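PDB 1LFP: probable transcriptional regulatory protein aq_1575 from Aquifex aeolicus, which probably binds DNA and regulates transcription as a member of the TACO1 family. Local coordinates for residues A[133-139]-A[198-204]. Residues are numbered along the deposited sequence; the frame is centred on the assembly and turned at random.
Sequences LFERKGY and QITWKPI
Arg136 lays its aliphatic stem over one face of the Trp201 indole: CG stands 3.9 Å from the centroid of the six-membered ring and 26° off its normal, which qualifies as a CH-pi contact. The same ring takes Phe134 near its plane, where CB of Phe134 lies 3.9 Å from CE3 of Trp201. Beyond CD the arginine loosens its hold; a bend at chi3 leaves the guanidinium plane 82° from that of the indole, one face meeting CG2 of Ile199, and on this exposed side it forms only a long, weak ion pair with Glu178. Cutting Trp201 back to alanine is likely to leave the Arg136 stem without its platform and open a gap beside Phe134 and Met98. The tightly packed part is the buried one: Phe134, whose CD1 comes 3.5 Å from N of Pro203, and Thr200 are both backed by Ile235. On the sheet face opposite Trp201, CB of Tyr139 sits 3.4 Å from CG2 of Thr200. Hydrogen bonds in both directions join the backbones of Glu135 to Lys202 and Lys137 to Thr200, the one from Thr200 N to Lys137 O being nearly straight at 2.8 Å. The side-chain amine of Lys202 forms a salt bridge with Asp163. These pairings, with segments 134-139 and 198-203 running 145° apart, are those of a twisted antiparallel ladder, here joining edge strand 196-203 to strand 134-143 in a four-stranded sheet.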
loop_
_atom_site.group_PDB
_atom_site.type_symbol
_atom_site.label_atom_id
_atom_site.label_comp_id
_atom_site.label_asym_id
_atom_site.label_seq_id
_atom_site.Cartn_x
_atom_site.Cartn_y
_atom_site.Cartn_z
ATOM N N LEU A 133 -0.239 -11.859 -13.063
ATOM C CA LEU A 133 -0.768 -10.653 -13.752
ATOM C C LEU A 133 -0.219 -9.340 -13.190
ATOM O O LEU A 133 -0.648 -8.224 -13.584
ATOM C CB LEU A 133 -2.294 -10.582 -13.653
ATOM C CG LEU A 133 -3.024 -11.733 -14.331
ATOM C CD1 LEU A 133 -4.532 -11.548 -14.210
ATOM C CD2 LEU A 133 -2.563 -11.795 -15.790
ATOM N N PHE A 134 0.734 -9.469 -12.274
ATOM C CA PHE A 134 1.358 -8.315 -11.619
ATOM C C PHE A 134 2.867 -8.494 -11.476
ATOM O O PHE A 134 3.394 -9.609 -11.637
ATOM C CB PHE A 134 0.789 -8.188 -10.198
ATOM C CG PHE A 134 -0.698 -7.969 -10.149
ATOM C CD1 PHE A 134 -1.210 -6.713 -9.866
ATOM C CD2 PHE A 134 -1.581 -9.035 -10.314
ATOM C CE1 PHE A 134 -2.595 -6.515 -9.731
ATOM C CE2 PHE A 134 -2.946 -8.868 -10.187
ATOM C CZ PHE A 134 -3.476 -7.611 -9.894
ATOM N N GLU A 135 3.564 -7.396 -11.170
ATOM C CA GLU A 135 5.010 -7.464 -10.929
ATOM C C GLU A 135 5.301 -6.729 -9.610
ATOM O O GLU A 135 4.661 -5.750 -9.297
ATOM C CB GLU A 135 5.816 -6.786 -12.046
ATOM C CG GLU A 135 5.122 -6.814 -13.416
ATOM C CD GLU A 135 6.006 -6.295 -14.568
ATOM O OE1 GLU A 135 7.096 -6.851 -14.767
ATOM O OE2 GLU A 135 5.597 -5.347 -15.278
ATOM N N ARG A 136 6.245 -7.243 -8.825
ATOM C CA ARG A 136 6.633 -6.602 -7.572
ATOM C C ARG A 136 7.457 -5.373 -7.911
ATOM O O ARG A 136 8.417 -5.456 -8.684
ATOM C CB ARG A 136 7.485 -7.580 -6.743
ATOM C CG ARG A 136 7.014 -7.683 -5.306
ATOM C CD ARG A 136 7.943 -8.489 -4.408
ATOM N NE ARG A 136 9.310 -8.011 -4.508
ATOM C CZ ARG A 136 10.230 -8.170 -3.569
ATOM N NH1 ARG A 136 9.932 -8.794 -2.445
ATOM N NH2 ARG A 136 11.453 -7.717 -3.764
ATOM N N LYS A 137 7.090 -4.221 -7.356
ATOM C CA LYS A 137 7.808 -2.982 -7.638
ATOM C C LYS A 137 7.930 -2.104 -6.393
ATOM O O LYS A 137 7.168 -2.231 -5.431
ATOM C CB LYS A 137 7.063 -2.103 -8.666
ATOM C CG LYS A 137 6.859 -2.655 -10.084
ATOM C CD LYS A 137 8.140 -2.495 -10.903
ATOM C CE LYS A 137 8.029 -3.237 -12.204
ATOM N NZ LYS A 137 7.586 -4.594 -11.870
ATOM N N GLY A 138 8.898 -1.200 -6.442
ATOM C CA GLY A 138 9.007 -0.206 -5.384
ATOM C C GLY A 138 7.961 0.834 -5.751
ATOM O O GLY A 138 7.728 1.075 -6.916
ATOM N N TYR A 139 7.369 1.474 -4.750
ATOM C CA TYR A 139 6.332 2.456 -4.966
ATOM C C TYR A 139 6.602 3.664 -4.084
ATOM O O TYR A 139 6.761 3.529 -2.881
ATOM C CB TYR A 139 5.007 1.788 -4.586
ATOM C CG TYR A 139 3.800 2.653 -4.622
ATOM C CD1 TYR A 139 3.317 3.258 -3.465
ATOM C CD2 TYR A 139 3.072 2.792 -5.807
ATOM C CE1 TYR A 139 2.118 3.973 -3.482
ATOM C CE2 TYR A 139 1.884 3.504 -5.841
ATOM C CZ TYR A 139 1.410 4.095 -4.679
ATOM O OH TYR A 139 0.240 4.830 -4.720
ATOM N N GLN A 198 7.287 2.173 -0.419
ATOM C CA GLN A 198 7.082 0.798 0.010
ATOM C C GLN A 198 7.110 -0.134 -1.192
ATOM O O GLN A 198 7.026 0.297 -2.332
ATOM C CB GLN A 198 5.699 0.678 0.692
ATOM C CG GLN A 198 4.552 1.177 -0.206
ATOM C CD GLN A 198 3.171 1.178 0.486
ATOM O OE1 GLN A 198 3.066 1.100 1.707
ATOM N NE2 GLN A 198 2.114 1.281 -0.314
ATOM N N ILE A 199 7.166 -1.430 -0.916
ATOM C CA ILE A 199 7.144 -2.419 -1.974
ATOM C C ILE A 199 5.673 -2.743 -2.223
ATOM O O ILE A 199 4.905 -2.960 -1.266
ATOM C CB ILE A 199 7.890 -3.710 -1.513
ATOM C CG1 ILE A 199 9.385 -3.435 -1.413
ATOM C CG2 ILE A 199 7.558 -4.879 -2.449
ATOM C CD1 ILE A 199 10.053 -3.123 -2.719
ATOM N N THR A 200 5.271 -2.755 -3.494
ATOM C CA THR A 200 3.894 -3.075 -3.843
ATOM C C THR A 200 3.899 -3.982 -5.081
ATOM O O THR A 200 4.954 -4.456 -5.519
ATOM C CB THR A 200 3.076 -1.800 -4.133
ATOM O OG1 THR A 200 1.693 -2.130 -4.247
ATOM C CG2 THR A 200 3.536 -1.112 -5.401
ATOM N N TRP A 201 2.720 -4.247 -5.625
ATOM C CA TRP A 201 2.616 -5.077 -6.841
ATOM C C TRP A 201 1.902 -4.200 -7.864
ATOM O O TRP A 201 1.009 -3.469 -7.487
ATOM C CB TRP A 201 1.802 -6.326 -6.564
ATOM C CG TRP A 201 2.499 -7.282 -5.724
ATOM C CD1 TRP A 201 2.743 -7.151 -4.390
ATOM C CD2 TRP A 201 3.135 -8.501 -6.143
ATOM N NE1 TRP A 201 3.510 -8.220 -3.949
ATOM C CE2 TRP A 201 3.753 -9.058 -5.008
ATOM C CE3 TRP A 201 3.244 -9.176 -7.372
ATOM C CZ2 TRP A 201 4.472 -10.269 -5.065
ATOM C CZ3 TRP A 201 3.950 -10.386 -7.433
ATOM C CH2 TRP A 201 4.555 -10.917 -6.280
ATOM N N LYS A 202 2.355 -4.228 -9.110
ATOM C CA LYS A 202 1.773 -3.385 -10.157
ATOM C C LYS A 202 1.200 -4.257 -11.275
ATOM O O LYS A 202 1.855 -5.164 -11.752
ATOM C CB LYS A 202 2.891 -2.487 -10.735
ATOM C CG LYS A 202 2.429 -1.516 -11.850
ATOM C CD LYS A 202 3.634 -0.679 -12.322
ATOM C CE LYS A 202 3.203 0.526 -13.206
ATOM N NZ LYS A 202 3.225 0.213 -14.656
ATOM N N PRO A 203 -0.044 -3.997 -11.708
ATOM C CA PRO A 203 -0.562 -4.835 -12.795
ATOM C C PRO A 203 0.249 -4.690 -14.071
ATOM O O PRO A 203 0.728 -3.590 -14.395
ATOM C CB PRO A 203 -2.012 -4.340 -12.968
ATOM C CG PRO A 203 -1.966 -2.962 -12.422
ATOM C CD PRO A 203 -1.050 -3.038 -11.238
ATOM N N ILE A 204 0.420 -5.798 -14.799
ATOM C CA ILE A 204 1.183 -5.775 -16.041
ATOM C C ILE A 204 0.258 -5.394 -17.180
ATOM O O ILE A 204 0.697 -5.125 -18.307
ATOM C CB ILE A 204 1.810 -7.149 -16.331
ATOM C CG1 ILE A 204 0.732 -8.172 -16.694
ATOM C CG2 ILE A 204 2.544 -7.650 -15.063
ATOM C CD1 ILE A 204 1.340 -9.456 -17.310
#